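Local coordinates for protein glycoside transferase (Listeria monocytogenes, PDB 6R2M) that probably hydrolyses glycosidic bonds of exopolysaccharide outside the cell, with transferase activity also possible, at residues Thr96-Ile100 with Val101-Arg105; Ala177-Pro180 with Ile181-Asn185; Glu192-Asn196 with Glu197-Tyr201; Met217-Phe220 with Asp221-Asp225. One frame throughout, in Å; residues are numbered along the deposited sequence.

Contact 1. Residues Thr96-Ile100 with Val101-Arg105; sequences TTNAI and VDDFR
Ile100 runs alongside Phe104, one turn on in helix 100-116, and both side chains point the same way. Ile100 CD1 lies 4.0 Å from Phe104 CE2. Ile100 O sits over one face of the Phe104 ring, displaced toward its rim. Phe104 N donates to Ile100 O at 2.9 Å, the helical bond that brings this oxygen close to the ring. The polar contact lies at the helix start, where Ala99 is the N-cap residue. Asn98 ND2 gives Asp103 OD2 a nearly straight bond of 2.8 Å (167° at the hydrogen). Asn98 CG lies between the backbone N and the carbonyl carbon (chi1 68°), which turns the amide toward the helix. The acceptor lies in the amide plane, while the donor meets the syn side of the carboxylate, 32° out of its plane. Thr133 of helix 120-136 also bonds OD2, and Asn98 OD1 accepts from the backbone N of Tyr147. Water 1 lies 2.7 Å from Asp103 OD1 and 3.0 Å from Ala99 N. Ala99 O accepts from both Asp102 N and Asp103 N. Asp103 OD2 thus has two partners, Asn98 and Thr133. This probably limits the carboxylate's rotation and ties the incoming loop to the first helical turn.

Contact 2. Residues Ala177-Pro180 with Ile181-Asn185; sequences AYLP and IQTVN
Leu179 O is gripped twice by Thr183. Thr183 OG1 donates to Leu179 O at 2.6 Å, from a position tilted 35° off the carbonyl plane. Thr183 N adds a weak bond to the same oxygen. Thr183 OG1 can reach back because it sits between its own backbone N and carbonyl carbon (chi1 58°). Its methyl then falls beside Leu179, with Thr183 CG2 4.0 Å from Leu179 CD1. Pro180 O also has two donors. Thr183 N reaches Pro180 O at 3.3 Å from above the carbonyl plane, and Val184 N makes a weak bond. Earlier in the turn the pattern is regular, with Gln182 N donating to Tyr178 O at 2.9 Å.

The extended side chain of Gln182 runs past this carbonyl. Gln182 CG comes within 3.3 Å of Tyr178 O, and Gln182 NE2 lies 3.6 Å from Tyr178 CB. That amide nitrogen has its polar partner elsewhere, in Glu222 of helix 209-223. Ile181 CG2 also packs on Tyr178 O, so apolar and amide groups both border that oxygen. One step back, water 2 bridges Ala177 O and Ile181 N, donating to Ala177 O and accepting from Ile181 N at 3.2 Å. Pro180 lies in the first turn, a place where a proline is well tolerated, because first-turn N-H groups have no carbonyl partner within the helix. Together these features are those of a short helix that follows a 3-10 turn and frays at its end: a threonine hydroxyl donates to the carbonyl four residues back, and Val184 leaves the helical path.

Contact 3. Residues Glu192-Asn196 with Glu197-Tyr201; sequences EVFQN and EQFQY
Phe194 and Phe199 meet edge to face on one side of a beta hairpin. Phe194 CD1 stands 3.7 Å from Phe199 CE1, over the face of that ring and toward its rim. The ring planes are 61° apart. The far end of the Phe194 ring reaches the turn, with Phe194 CZ 3.5 Å from Glu197 CA. On the other side of the sheet, Gln200 NE2 donates to Gln195 OE1 at 2.7 Å. The bond uses a lone pair of OE1, and the two amide planes are nearly coplanar. Gln200 gets there by bending at chi2, which also lays its amide against Val193 CG1.

The backbone positions both pairs. Val193 pairs with Gln200 and Gln195 with Gln198 as hydrogen-bonded antiparallel pairs, while Phe194 and Phe199 form the non-hydrogen-bonded pair between them. Val193 O accepts from Gln200 N at 2.8 Å. A type I' turn from Gln195 to Gln198 closes the hairpin, and Gln198 NE2 bonds Asn196 O across it at 3.2 Å. At the open end Glu192 and Val193 both face Gln200, a classic beta bulge. Glu192 OE1 lies at the edge of the Tyr201 ring and bonds Ala202 N, while Arg250 makes a cation-pi contact with that ring. The hairpin therefore has an aromatic side that packs on Pro180 and Thr183 of helix 179-183, and an opposite side where the Gln195 and Gln200 amides are joined by one bond beside Val193.

Contact 4. Residues Met217-Phe220 with Asp221-Asp225; sequences MAYF and DENGD
The Tyr219 ring carries the Asn223 amide on one face. Asn223 ND2 stands over the ring centre, 3.3 Å from Tyr219 CE2. The amide plane is turned 69° from the ring, so the NH2 end points at the face and the amide does not lie flat. Asp225 O comes in at the edge of the same ring, near its plane, 3.3 Å from Tyr219 CD1. The Phe220 ring has the Asp225 backbone at its own edge, with Phe220 CD2 3.6 Å from Asp225 C. Both rings leave the helix with CG anti to the backbone N (chi1 -170° for Tyr219), which brings both up to the backbone of Asp225.

The backbone supports this through the last turn of helix 209-223. Asn223 N donates to Tyr219 O at 2.9 Å, and Gly224 N to Phe220 O at 2.9 Å. Gly224 then takes a positive phi of 83°, a value glycine adopts easily, and leads Asp225 back past both rings. Asn223 ND2 also bonds Ile181 O, and Asp221 OD1 forms a salt bridge with Lys274. The Asp221 carboxylate lies close to Met217 O, an acceptor facing an acceptor, and the salt bridge to Lys274 may ease this. The Asn223 amide nitrogen is thus shared between a carbonyl and an aromatic face, where its partly positive hydrogens may be favoured.

The contacts follow one another along the chain in numerical order. Contact 1 stands apart, at the start of helix 100-116 and nearest the centre of the chain. Its centre is about 20 Å from that of contact 2. Contacts 2, 3 and 4 form a cluster, with contact 2 in the middle, about 10 Å between centres from each of the others. Helix 179-183 packs by Pro180 and Thr183 on the aromatic side of hairpin 193-200. It is joined to the end of helix 209-223 by Gln182 with Glu222 and Ile181 with Asn223. Contacts 3 and 4 do not touch. Helix 179-183 thus lies between the surface hairpin and helix 209-223, touching both.

Contact 1. Residues Thr96-Ile100 with Val101-Arg105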
loop_
_atom_site.group_PDB
_atom_site.type_symbol
_atom_site.label_atom_id
_atom_site.label_comp_id
_atom_site.label_asym_id
_atom_site.label_seq_id
_atom_site.Cartn_x
_atom_site.Cartn_y
_atom_site.Cartn_z
ATOM N N THR A 96 8.618 14.850 10.687
ATOM C CA THR A 96 7.968 14.935 11.989
ATOM C C THR A 96 6.616 14.241 12.014
ATOM O O THR A 96 5.875 14.408 12.988
ATOM C CB THR A 96 7.789 16.395 12.424
ATOM O OG1 THR A 96 6.985 17.088 11.463
ATOM C CG2 THR A 96 9.147 17.089 12.559
ATOM N N THR A 97 6.265 13.496 10.968
ATOM C CA THR A 97 4.966 12.852 10.860
ATOM C C THR A 97 5.125 11.407 10.407
ATOM O O THR A 97 6.125 11.031 9.786
ATOM C CB THR A 97 4.048 13.584 9.857
ATOM O OG1 THR A 97 4.749 13.762 8.621
ATOM C CG2 THR A 97 3.666 14.957 10.361
ATOM N N ASN A 98 4.105 10.607 10.725
ATOM C CA ASN A 98 3.920 9.282 10.148
ATOM C C ASN A 98 3.012 9.399 8.920
ATOM O O ASN A 98 2.674 10.494 8.469
ATOM C CB ASN A 98 3.321 8.338 11.192
ATOM C CG ASN A 98 1.894 8.716 11.546
ATOM O OD1 ASN A 98 1.548 9.892 11.543
ATOM N ND2 ASN A 98 1.046 7.719 11.804
ATOM N N ALA A 99 2.596 8.257 8.374
ATOM C CA ALA A 99 1.471 8.167 7.442
ATOM C C ALA A 99 0.768 6.868 7.781
ATOM O O ALA A 99 1.414 5.814 7.767
ATOM C CB ALA A 99 1.935 8.178 5.978
ATOM N N ILE A 100 -0.525 6.923 8.129
ATOM C CA ILE A 100 -1.136 5.721 8.705
ATOM C C ILE A 100 -1.084 4.553 7.733
ATOM O O ILE A 100 -0.939 3.404 8.159
ATOM C CB ILE A 100 -2.578 5.960 9.198
ATOM C CG1 ILE A 100 -3.536 6.345 8.056
ATOM C CG2 ILE A 100 -2.587 6.931 10.365
ATOM C CD1 ILE A 100 -4.998 6.534 8.525
ATOM N N VAL A 101 -1.171 4.817 6.426
ATOM C CA VAL A 101 -1.161 3.730 5.448
ATOM C C VAL A 101 0.139 2.941 5.548
ATOM O O VAL A 101 0.148 1.710 5.400
ATOM C CB VAL A 101 -1.410 4.284 4.025
ATOM C CG1 VAL A 101 -0.327 5.318 3.590
ATOM C CG2 VAL A 101 -1.583 3.157 3.008
ATOM N N ASP A 102 1.250 3.631 5.828
ATOM C CA ASP A 102 2.548 2.973 5.943
ATOM C C ASP A 102 2.696 2.243 7.271
ATOM O O ASP A 102 3.338 1.179 7.318
ATOM C CB ASP A 102 3.674 3.995 5.742
ATOM C CG ASP A 102 3.623 4.641 4.356
ATOM O OD1 ASP A 102 3.198 3.961 3.397
ATOM O OD2 ASP A 102 3.983 5.833 4.216
ATOM N N ASP A 103 2.101 2.778 8.351
ATOM C CA ASP A 103 2.088 2.054 9.617
ATOM C C ASP A 103 1.315 0.758 9.475
ATOM O O ASP A 103 1.763 -0.291 9.939
ATOM C CB ASP A 103 1.434 2.871 10.731
ATOM C CG ASP A 103 2.135 4.170 11.022
ATOM O OD1 ASP A 103 3.225 4.435 10.471
ATOM O OD2 ASP A 103 1.565 4.929 11.840
ATOM N N PHE A 104 0.134 0.836 8.843
ATOM C CA PHE A 104 -0.719 -0.333 8.623
ATOM C C PHE A 104 0.026 -1.412 7.850
ATOM O O PHE A 104 -0.035 -2.600 8.188
ATOM C CB PHE A 104 -1.983 0.067 7.849
ATOM C CG PHE A 104 -2.965 0.903 8.622
ATOM C CD1 PHE A 104 -3.030 0.863 10.013
ATOM C CD2 PHE A 104 -3.834 1.741 7.927
ATOM C CE1 PHE A 104 -3.957 1.647 10.692
ATOM C CE2 PHE A 104 -4.751 2.517 8.589
ATOM C CZ PHE A 104 -4.816 2.466 9.986
ATOM N N ARG A 105 0.724 -1.015 6.791
ATOM C CA ARG A 105 1.438 -1.985 5.969
ATOM C C ARG A 105 2.548 -2.663 6.762
ATOM O O ARG A 105 2.700 -3.883 6.708
ATOM C CB ARG A 105 2.013 -1.303 4.729
ATOM C CG ARG A 105 2.675 -2.308 3.798
ATOM C CD ARG A 105 3.331 -1.611 2.616
ATOM N NE ARG A 105 2.356 -0.853 1.829
ATOM C CZ ARG A 105 2.231 0.467 1.849
ATOM N NH1 ARG A 105 2.995 1.220 2.641
ATOM N NH2 ARG A 105 1.324 1.046 1.074
HETATM O O HOH W 1 4.586 6.043 8.704
#

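Contact 2. Residues Ala177-Pro180 with Ile181-Asn185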
loop_
_atom_site.group_PDB
_atom_site.type_symbol
_atom_site.label_atom_id
_atom_site.label_comp_id
_atom_site.label_asym_id
_atom_site.label_seq_id
_atom_site.Cartn_x
_atom_site.Cartn_y
_atom_site.Cartn_z
ATOM N N ALA A 177 -15.025 4.451 13.281
ATOM C CA ALA A 177 -13.843 4.650 12.457
ATOM C C ALA A 177 -14.090 4.253 11.014
ATOM O O ALA A 177 -13.372 4.722 10.121
ATOM C CB ALA A 177 -12.664 3.845 13.014
ATOM N N TYR A 178 -15.080 3.405 10.768
ATOM C CA TYR A 178 -15.347 2.875 9.444
ATOM C C TYR A 178 -16.443 3.641 8.720
ATOM O O TYR A 178 -16.699 3.360 7.540
ATOM C CB TYR A 178 -15.717 1.393 9.543
ATOM C CG TYR A 178 -14.616 0.552 10.162
ATOM C CD1 TYR A 178 -13.653 -0.052 9.372
ATOM C CD2 TYR A 178 -14.535 0.379 11.538
ATOM C CE1 TYR A 178 -12.650 -0.823 9.932
ATOM C CE2 TYR A 178 -13.527 -0.381 12.113
ATOM C CZ TYR A 178 -12.586 -0.974 11.298
ATOM O OH TYR A 178 -11.582 -1.749 11.833
ATOM N N LEU A 179 -17.071 4.612 9.382
ATOM C CA LEU A 179 -18.129 5.373 8.725
ATOM C C LEU A 179 -17.680 6.009 7.415
ATOM O O LEU A 179 -18.477 5.995 6.463
ATOM C CB LEU A 179 -18.692 6.443 9.673
ATOM C CG LEU A 179 -19.996 7.101 9.203
ATOM C CD1 LEU A 179 -21.163 6.194 9.535
ATOM C CD2 LEU A 179 -20.209 8.472 9.830
ATOM N N PRO A 180 -16.462 6.563 7.284
ATOM C CA PRO A 180 -16.086 7.140 5.980
ATOM C C PRO A 180 -16.158 6.135 4.844
ATOM O O PRO A 180 -16.785 6.421 3.817
ATOM C CB PRO A 180 -14.659 7.655 6.224
ATOM C CG PRO A 180 -14.673 8.027 7.687
ATOM C CD PRO A 180 -15.517 6.968 8.343
ATOM N N ILE A 181 -15.557 4.951 5.001
ATOM C CA ILE A 181 -15.565 3.999 3.892
ATOM C C ILE A 181 -16.917 3.303 3.744
ATOM O O ILE A 181 -17.236 2.793 2.661
ATOM C CB ILE A 181 -14.403 2.996 4.062
ATOM C CG1 ILE A 181 -14.100 2.250 2.756
ATOM C CG2 ILE A 181 -14.678 2.019 5.197
ATOM C CD1 ILE A 181 -13.577 3.140 1.629
ATOM N N GLN A 182 -17.737 3.292 4.791
ATOM C CA GLN A 182 -19.084 2.744 4.666
ATOM C C GLN A 182 -20.022 3.661 3.899
ATOM O O GLN A 182 -21.015 3.171 3.346
ATOM C CB GLN A 182 -19.688 2.485 6.043
ATOM C CG GLN A 182 -19.097 1.290 6.754
ATOM C CD GLN A 182 -19.467 1.254 8.235
ATOM O OE1 GLN A 182 -20.071 2.190 8.752
ATOM N NE2 GLN A 182 -19.093 0.178 8.917
ATOM N N THR A 183 -19.738 4.958 3.848
ATOM C CA THR A 183 -20.699 5.929 3.333
ATOM C C THR A 183 -20.211 6.699 2.110
ATOM O O THR A 183 -20.980 7.494 1.552
ATOM C CB THR A 183 -21.105 6.910 4.442
ATOM O OG1 THR A 183 -19.954 7.591 4.968
ATOM C CG2 THR A 183 -21.766 6.155 5.586
ATOM N N VAL A 184 -18.971 6.479 1.667
ATOM C CA VAL A 184 -18.463 7.167 0.484
ATOM C C VAL A 184 -19.206 6.678 -0.757
ATOM O O VAL A 184 -19.660 5.523 -0.829
ATOM C CB VAL A 184 -16.940 6.948 0.353
ATOM C CG1 VAL A 184 -16.627 5.489 0.055
ATOM C CG2 VAL A 184 -16.339 7.850 -0.714
ATOM N N ASN A 185 -19.356 7.579 -1.733
ATOM C CA ASN A 185 -19.928 7.279 -3.036
ATOM C C ASN A 185 -18.879 7.476 -4.122
ATOM O O ASN A 185 -17.918 8.231 -3.959
ATOM C CB ASN A 185 -21.133 8.186 -3.342
ATOM C CG ASN A 185 -22.291 7.919 -2.423
ATOM O OD1 ASN A 185 -22.573 6.766 -2.095
ATOM N ND2 ASN A 185 -22.951 8.972 -1.978
HETATM O O HOH W 2 -13.332 4.559 7.272
#

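Contact 3. Residues Glu192-Asn196 with Glu197-Tyr201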
loop_
_atom_site.group_PDB
_atom_site.type_symbol
_atom_site.label_atom_id
_atom_site.label_comp_id
_atom_site.label_asym_id
_atom_site.label_seq_id
_atom_site.Cartn_x
_atom_site.Cartn_y
_atom_site.Cartn_z
ATOM N N GLU A 192 -12.041 11.332 -2.548
ATOM C CA GLU A 192 -10.915 10.726 -1.853
ATOM C C GLU A 192 -10.738 11.217 -0.427
ATOM O O GLU A 192 -10.053 10.547 0.354
ATOM C CB GLU A 192 -9.614 11.002 -2.608
ATOM C CG GLU A 192 -9.605 10.447 -4.022
ATOM C CD GLU A 192 -9.967 11.485 -5.074
ATOM O OE1 GLU A 192 -10.699 12.445 -4.752
ATOM O OE2 GLU A 192 -9.503 11.346 -6.231
ATOM N N VAL A 193 -11.306 12.362 -0.069
ATOM C CA VAL A 193 -10.945 13.044 1.169
ATOM C C VAL A 193 -12.163 13.159 2.075
ATOM O O VAL A 193 -13.234 13.606 1.647
ATOM C CB VAL A 193 -10.353 14.438 0.892
ATOM C CG1 VAL A 193 -9.965 15.107 2.200
ATOM C CG2 VAL A 193 -9.137 14.336 -0.012
ATOM N N PHE A 194 -11.980 12.798 3.339
ATOM C CA PHE A 194 -12.999 12.942 4.369
ATOM C C PHE A 194 -12.491 13.995 5.345
ATOM O O PHE A 194 -11.395 13.858 5.894
ATOM C CB PHE A 194 -13.254 11.585 5.036
ATOM C CG PHE A 194 -14.309 11.607 6.108
ATOM C CD1 PHE A 194 -15.654 11.546 5.779
ATOM C CD2 PHE A 194 -13.945 11.645 7.446
ATOM C CE1 PHE A 194 -16.624 11.549 6.768
ATOM C CE2 PHE A 194 -14.913 11.650 8.440
ATOM C CZ PHE A 194 -16.252 11.607 8.096
ATOM N N GLN A 195 -13.237 15.088 5.487
ATOM C CA GLN A 195 -12.796 16.192 6.331
ATOM C C GLN A 195 -14.033 16.876 6.882
ATOM O O GLN A 195 -14.976 17.149 6.131
ATOM C CB GLN A 195 -11.926 17.194 5.564
ATOM C CG GLN A 195 -11.476 18.396 6.413
ATOM C CD GLN A 195 -10.545 19.329 5.665
ATOM O OE1 GLN A 195 -10.447 19.273 4.443
ATOM N NE2 GLN A 195 -9.851 20.197 6.401
ATOM N N ASN A 196 -14.024 17.140 8.187
ATOM C CA ASN A 196 -15.152 17.789 8.849
ATOM C C ASN A 196 -16.459 17.052 8.555
ATOM O O ASN A 196 -17.490 17.658 8.250
ATOM C CB ASN A 196 -15.234 19.258 8.434
ATOM C CG ASN A 196 -15.996 20.100 9.429
ATOM O OD1 ASN A 196 -17.116 20.530 9.167
ATOM N ND2 ASN A 196 -15.389 20.337 10.586
ATOM N N GLU A 197 -16.401 15.721 8.614
ATOM C CA GLU A 197 -17.554 14.841 8.443
ATOM C C GLU A 197 -18.186 14.934 7.048
ATOM O O GLU A 197 -19.323 14.487 6.850
ATOM C CB GLU A 197 -18.596 15.103 9.539
ATOM C CG GLU A 197 -17.972 15.079 10.937
ATOM C CD GLU A 197 -18.962 15.389 12.043
ATOM O OE1 GLU A 197 -19.941 14.629 12.196
ATOM O OE2 GLU A 197 -18.755 16.387 12.768
ATOM N N GLN A 198 -17.460 15.468 6.062
ATOM C CA GLN A 198 -17.936 15.563 4.689
ATOM C C GLN A 198 -16.880 15.002 3.744
ATOM O O GLN A 198 -15.710 14.853 4.100
ATOM C CB GLN A 198 -18.251 17.011 4.290
ATOM C CG GLN A 198 -19.414 17.630 5.036
ATOM C CD GLN A 198 -19.317 19.141 5.064
ATOM O OE1 GLN A 198 -19.767 19.821 4.143
ATOM N NE2 GLN A 198 -18.714 19.675 6.124
ATOM N N PHE A 199 -17.302 14.727 2.517
ATOM C CA PHE A 199 -16.429 14.190 1.483
ATOM C C PHE A 199 -16.099 15.260 0.457
ATOM O O PHE A 199 -16.958 16.072 0.094
ATOM C CB PHE A 199 -17.081 13.016 0.767
ATOM C CG PHE A 199 -17.287 11.808 1.629
ATOM C CD1 PHE A 199 -16.246 10.918 1.856
ATOM C CD2 PHE A 199 -18.521 11.551 2.199
ATOM C CE1 PHE A 199 -16.449 9.788 2.629
ATOM C CE2 PHE A 199 -18.727 10.426 2.981
ATOM C CZ PHE A 199 -17.687 9.538 3.191
ATOM N N GLN A 200 -14.864 15.232 -0.030
ATOM C CA GLN A 200 -14.430 16.119 -1.095
ATOM C C GLN A 200 -13.450 15.369 -1.986
ATOM O O GLN A 200 -12.876 14.350 -1.593
ATOM C CB GLN A 200 -13.773 17.387 -0.531
ATOM C CG GLN A 200 -12.466 17.112 0.207
ATOM C CD GLN A 200 -12.506 17.403 1.704
ATOM O OE1 GLN A 200 -13.424 16.981 2.412
ATOM N NE2 GLN A 200 -11.474 18.085 2.198
ATOM N N TYR A 201 -13.281 15.872 -3.205
ATOM C CA TYR A 201 -12.286 15.307 -4.104
ATOM C C TYR A 201 -10.907 15.877 -3.789
ATOM O O TYR A 201 -10.759 16.997 -3.292
ATOM C CB TYR A 201 -12.647 15.559 -5.576
ATOM C CG TYR A 201 -13.842 14.743 -6.080
ATOM C CD1 TYR A 201 -13.709 13.394 -6.412
ATOM C CD2 TYR A 201 -15.097 15.329 -6.216
ATOM C CE1 TYR A 201 -14.803 12.652 -6.860
ATOM C CE2 TYR A 201 -16.179 14.606 -6.675
ATOM C CZ TYR A 201 -16.028 13.270 -7.006
ATOM O OH TYR A 201 -17.114 12.547 -7.457
#

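Contact 4. Residues Met217-Phe220 with Asp221-Asp225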
loop_
_atom_site.group_PDB
_atom_site.type_symbol
_atom_site.label_atom_id
_atom_site.label_comp_id
_atom_site.label_asym_id
_atom_site.label_seq_id
_atom_site.Cartn_x
_atom_site.Cartn_y
_atom_site.Cartn_z
ATOM N N MET A 217 -10.722 -1.107 -3.093
ATOM C CA MET A 217 -10.431 -2.326 -2.351
ATOM C C MET A 217 -10.834 -2.201 -0.884
ATOM O O MET A 217 -11.374 -3.149 -0.306
ATOM C CB MET A 217 -8.953 -2.680 -2.499
ATOM C CG MET A 217 -8.741 -3.415 -3.812
ATOM S SD MET A 217 -7.105 -4.095 -4.033
ATOM C CE MET A 217 -6.263 -2.580 -4.118
ATOM N N ALA A 218 -10.592 -1.044 -0.266
ATOM C CA ALA A 218 -11.045 -0.841 1.106
ATOM C C ALA A 218 -12.564 -0.879 1.184
ATOM O O ALA A 218 -13.133 -1.397 2.148
ATOM C CB ALA A 218 -10.520 0.489 1.642
ATOM N N TYR A 219 -13.230 -0.303 0.186
ATOM C CA TYR A 219 -14.685 -0.342 0.136
ATOM C C TYR A 219 -15.190 -1.777 0.159
ATOM O O TYR A 219 -16.100 -2.118 0.923
ATOM C CB TYR A 219 -15.170 0.378 -1.119
ATOM C CG TYR A 219 -16.647 0.605 -1.153
ATOM C CD1 TYR A 219 -17.510 -0.374 -1.636
ATOM C CD2 TYR A 219 -17.187 1.805 -0.722
ATOM C CE1 TYR A 219 -18.864 -0.154 -1.690
ATOM C CE2 TYR A 219 -18.539 2.034 -0.759
ATOM C CZ TYR A 219 -19.372 1.047 -1.239
ATOM O OH TYR A 219 -20.717 1.293 -1.280
ATOM N N PHE A 220 -14.638 -2.621 -0.709
ATOM C CA PHE A 220 -15.065 -4.013 -0.744
ATOM C C PHE A 220 -14.724 -4.720 0.556
ATOM O O PHE A 220 -15.528 -5.499 1.084
ATOM C CB PHE A 220 -14.413 -4.742 -1.910
ATOM C CG PHE A 220 -14.819 -6.179 -2.006
ATOM C CD1 PHE A 220 -13.952 -7.184 -1.611
ATOM C CD2 PHE A 220 -16.074 -6.524 -2.483
ATOM C CE1 PHE A 220 -14.333 -8.520 -1.686
ATOM C CE2 PHE A 220 -16.450 -7.855 -2.568
ATOM C CZ PHE A 220 -15.577 -8.850 -2.172
ATOM N N ASP A 221 -13.531 -4.457 1.088
ATOM C CA ASP A 221 -13.096 -5.121 2.316
ATOM C C ASP A 221 -14.033 -4.831 3.479
ATOM O O ASP A 221 -14.318 -5.724 4.290
ATOM C CB ASP A 221 -11.682 -4.684 2.676
ATOM C CG ASP A 221 -10.635 -5.312 1.788
ATOM O OD1 ASP A 221 -10.961 -6.281 1.069
ATOM O OD2 ASP A 221 -9.480 -4.841 1.823
ATOM N N GLU A 222 -14.502 -3.588 3.600
ATOM C CA GLU A 222 -15.344 -3.207 4.726
ATOM C C GLU A 222 -16.805 -3.543 4.470
ATOM O O GLU A 222 -17.490 -4.054 5.362
ATOM C CB GLU A 222 -15.192 -1.709 5.017
ATOM C CG GLU A 222 -16.257 -1.139 5.984
ATOM C CD GLU A 222 -16.252 -1.831 7.333
ATOM O OE1 GLU A 222 -15.213 -2.399 7.713
ATOM O OE2 GLU A 222 -17.306 -1.816 8.012
ATOM N N ASN A 223 -17.304 -3.241 3.269
ATOM C CA ASN A 223 -18.734 -3.303 3.007
ATOM C C ASN A 223 -19.197 -4.634 2.430
ATOM O O ASN A 223 -20.406 -4.911 2.467
ATOM C CB ASN A 223 -19.135 -2.158 2.068
ATOM C CG ASN A 223 -18.892 -0.806 2.692
ATOM O OD1 ASN A 223 -19.263 -0.580 3.848
ATOM N ND2 ASN A 223 -18.270 0.102 1.948
ATOM N N GLY A 224 -18.287 -5.454 1.903
ATOM C CA GLY A 224 -18.638 -6.771 1.409
ATOM C C GLY A 224 -19.189 -6.796 0.005
ATOM O O GLY A 224 -19.547 -7.875 -0.490
ATOM N N ASP A 225 -19.289 -5.646 -0.641
ATOM C CA ASP A 225 -19.744 -5.538 -2.016
ATOM C C ASP A 225 -18.959 -4.422 -2.678
ATOM O O ASP A 225 -18.427 -3.538 -2.005
ATOM C CB ASP A 225 -21.234 -5.213 -2.114
ATOM C CG ASP A 225 -22.122 -6.332 -1.614
ATOM O OD1 ASP A 225 -22.604 -6.240 -0.465
ATOM O OD2 ASP A 225 -22.341 -7.292 -2.380
#